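Local coordinates for protein ochratoxinase (Aspergillus niger, PDB 4C65) that hydrolyses the amide bond of the mycotoxin ochratoxin A, releasing phenylalanine, as a zinc-dependent carboxypeptidase of the amidohydrolase superfamily, at residues L61-W66 / A364-A369. Sequence-based numbering, arbitrary orientation.
Sequences LMPGLW and AATANA
Trp66 N donates a hydrogen bond of 2.8 Å to Ala365 O, the one polar link between the two segments. It is nearly straight at hydrogen (158°) and runs almost in line with the carbonyl. A strand N-H thus meets a carbonyl where the chain passes from helix 358-365 into the following turn, and both groups are satisfied inside the protein. Beside this bond lies Thr366, whose CG2 methyl packs among Met62, Pro63 and Leu65, with Gly64 O also close by: Met62 CE ends 4.0 Å from Thr366 CG2, and the compact Pro63 ring sets its CB 3.9 Å from Thr366 CB, with CG just as near. Threonine suits the place because its two branches part company. OG1 sits between the backbone N and carbonyl carbon (chi1 61°) and bonds back to Ile362 O of the preceding helical turn, while the methyl is turned to the strand. The flexible Met62 chain folds at its sulfur and carries CE across the threonine at about a right angle. The branched end of Leu65 serves two neighbours, CD2 touching both the Thr366 methyl and Ala365 CB, the latter at 3.9 Å. At the other end of the contact, the small Ala369 methyl lies over one face of the Trp66 indole, offset toward its rim, though the modelled spacing is too tight to trust in detail. Ala369 N bonds to Thr366 O at 3.2 Å, and Ala369 O to Ser372 OG. The broad, flat indole also meets the Tyr137 ring, their planes about 15° apart. Through this buried contact, the segment leaving helix 358-365 packs against strand 60-67, which leads toward zinc ligands His69 and His71; its first part pairs with strands 7-15 and 391-394, and its later part lies beside strand 109-114.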
ATOM      1  N   LEU A  61     -42.329  11.136 -40.722  1.00 17.61           N
ATOM      2  CA  LEU A  61     -42.178  10.525 -39.418  1.00 16.55           C
ATOM      3  C   LEU A  61     -41.364   9.234 -39.528  1.00 16.27           C
ATOM      4  O   LEU A  61     -41.522   8.473 -40.498  1.00 16.88           O
ATOM      5  CB  LEU A  61     -43.543  10.214 -38.826  1.00 16.57           C
ATOM      6  CG  LEU A  61     -43.617  10.046 -37.320  1.00 15.80           C
ATOM      7  CD1 LEU A  61     -43.483  11.380 -36.595  1.00 15.76           C
ATOM      8  CD2 LEU A  61     -44.931   9.366 -36.936  1.00 16.14           C
ATOM      9  N   MET A  62     -40.512   8.990 -38.538  1.00 15.52           N
ATOM     10  CA  MET A  62     -39.658   7.805 -38.520  1.00 15.40           C
ATOM     11  C   MET A  62     -39.232   7.475 -37.100  1.00 14.68           C
ATOM     12  O   MET A  62     -39.475   8.269 -36.170  1.00 14.56           O
ATOM     13  CB  MET A  62     -38.435   8.033 -39.412  1.00 16.07           C
ATOM     14  CG  MET A  62     -37.524   9.185 -39.003  1.00 16.04           C
ATOM     15  SD  MET A  62     -36.012   9.251 -39.999  1.00 16.96           S
ATOM     16  CE  MET A  62     -35.073   7.909 -39.257  1.00 16.36           C
ATOM     17  N   PRO A  63     -38.600   6.316 -36.907  1.00 14.49           N
ATOM     18  CA  PRO A  63     -38.071   6.031 -35.572  1.00 14.12           C
ATOM     19  C   PRO A  63     -36.945   6.952 -35.185  1.00 13.58           C
ATOM     20  O   PRO A  63     -36.214   7.448 -36.045  1.00 13.60           O
ATOM     21  CB  PRO A  63     -37.523   4.594 -35.692  1.00 14.44           C
ATOM     22  CG  PRO A  63     -38.063   4.057 -36.967  1.00 15.08           C
ATOM     23  CD  PRO A  63     -38.277   5.245 -37.850  1.00 15.21           C
ATOM     24  N   GLY A  64     -36.811   7.194 -33.889  1.00 13.36           N
ATOM     25  CA  GLY A  64     -35.627   7.894 -33.374  1.00 13.28           C
ATOM     26  C   GLY A  64     -34.341   7.156 -33.767  1.00 12.95           C
ATOM     27  O   GLY A  64     -34.324   5.927 -33.835  1.00 13.14           O
ATOM     28  N   LEU A  65     -33.289   7.918 -34.042  1.00 12.96           N
ATOM     29  CA  LEU A  65     -32.054   7.360 -34.570  1.00 13.24           C
ATOM     30  C   LEU A  65     -31.157   6.804 -33.469  1.00 13.05           C
ATOM     31  O   LEU A  65     -31.126   7.327 -32.359  1.00 12.75           O
ATOM     32  CB  LEU A  65     -31.305   8.427 -35.347  1.00 13.63           C
ATOM     33  CG  LEU A  65     -31.954   8.887 -36.644  1.00 14.24           C
ATOM     34  CD1 LEU A  65     -31.395  10.238 -37.050  1.00 14.58           C
ATOM     35  CD2 LEU A  65     -31.711   7.832 -37.726  1.00 14.96           C
ATOM     36  N   TRP A  66     -30.435   5.737 -33.809  1.00 13.65           N
ATOM     37  CA  TRP A  66     -29.418   5.141 -32.944  1.00 13.66           C
ATOM     38  C   TRP A  66     -28.033   5.443 -33.504  1.00 13.90           C
ATOM     39  O   TRP A  66     -27.848   5.517 -34.714  1.00 14.90           O
ATOM     40  CB  TRP A  66     -29.522   3.638 -32.916  1.00 14.18           C
ATOM     41  CG  TRP A  66     -30.564   3.075 -32.029  1.00 14.07           C
ATOM     42  CD1 TRP A  66     -31.898   3.241 -32.138  1.00 14.08           C
ATOM     43  CD2 TRP A  66     -30.359   2.150 -30.957  1.00 14.15           C
ATOM     44  NE1 TRP A  66     -32.545   2.525 -31.154  1.00 14.07           N
ATOM     45  CE2 TRP A  66     -31.614   1.848 -30.418  1.00 14.19           C
ATOM     46  CE3 TRP A  66     -29.227   1.568 -30.384  1.00 14.67           C
ATOM     47  CZ2 TRP A  66     -31.773   1.012 -29.325  1.00 14.52           C
ATOM     48  CZ3 TRP A  66     -29.393   0.711 -29.313  1.00 14.93           C
ATOM     49  CH2 TRP A  66     -30.661   0.434 -28.805  1.00 14.92           C
ATOM     50  N   ALA A 364     -30.458   0.491 -40.881  1.00 17.44           N
ATOM     51  CA  ALA A 364     -29.229   0.255 -40.122  1.00 16.49           C
ATOM     52  C   ALA A 364     -29.088   1.213 -38.925  1.00 15.31           C
ATOM     53  O   ALA A 364     -28.394   0.885 -37.960  1.00 14.86           O
ATOM     54  CB  ALA A 364     -28.017   0.375 -41.037  1.00 16.84           C
ATOM     55  N   ALA A 365     -29.741   2.368 -38.979  1.00 14.97           N
ATOM     56  CA  ALA A 365     -29.682   3.313 -37.872  1.00 14.31           C
ATOM     57  C   ALA A 365     -30.905   3.280 -36.961  1.00 13.72           C
ATOM     58  O   ALA A 365     -30.952   3.993 -35.959  1.00 13.26           O
ATOM     59  CB  ALA A 365     -29.485   4.710 -38.401  1.00 14.85           C
ATOM     60  N   THR A 366     -31.890   2.459 -37.306  1.00 13.73           N
ATOM     61  CA  THR A 366     -33.107   2.367 -36.533  1.00 13.39           C
ATOM     62  C   THR A 366     -33.435   0.937 -36.206  1.00 13.22           C
ATOM     63  O   THR A 366     -33.106   0.460 -35.132  1.00 12.47           O
ATOM     64  CB  THR A 366     -34.284   3.065 -37.257  1.00 14.25           C
ATOM     65  OG1 THR A 366     -34.550   2.455 -38.533  1.00 14.92           O
ATOM     66  CG2 THR A 366     -33.974   4.512 -37.466  1.00 14.31           C
ATOM     67  N   ALA A 367     -34.035   0.216 -37.141  1.00 13.98           N
ATOM     68  CA  ALA A 367     -34.557  -1.131 -36.868  1.00 14.31           C
ATOM     69  C   ALA A 367     -33.480  -2.124 -36.398  1.00 14.10           C
ATOM     70  O   ALA A 367     -33.742  -2.936 -35.519  1.00 13.77           O
ATOM     71  CB  ALA A 367     -35.308  -1.682 -38.082  1.00 15.19           C
ATOM     72  N   ASN A 368     -32.303  -2.073 -37.005  1.00 14.45           N
ATOM     73  CA  ASN A 368     -31.232  -3.024 -36.718  1.00 14.59           C
ATOM     74  C   ASN A 368     -30.443  -2.642 -35.507  1.00 14.32           C
ATOM     75  O   ASN A 368     -29.817  -3.480 -34.884  1.00 14.32           O
ATOM     76  CB  ASN A 368     -30.254  -3.112 -37.886  1.00 14.96           C
ATOM     77  CG  ASN A 368     -30.814  -3.875 -39.077  1.00 15.99           C
ATOM     78  OD1 ASN A 368     -31.822  -4.569 -38.993  1.00 16.39           O
ATOM     79  ND2 ASN A 368     -30.143  -3.734 -40.207  1.00 16.70           N
ATOM     80  N   ALA A 369     -30.464  -1.359 -35.169  1.00 14.63           N
ATOM     81  CA  ALA A 369     -29.547  -0.811 -34.172  1.00 14.20           C
ATOM     82  C   ALA A 369     -29.646  -1.435 -32.774  1.00 14.20           C
ATOM     83  O   ALA A 369     -28.618  -1.653 -32.131  1.00 14.36           O
ATOM     84  CB  ALA A 369     -29.714   0.679 -34.087  1.00 14.05           C
TER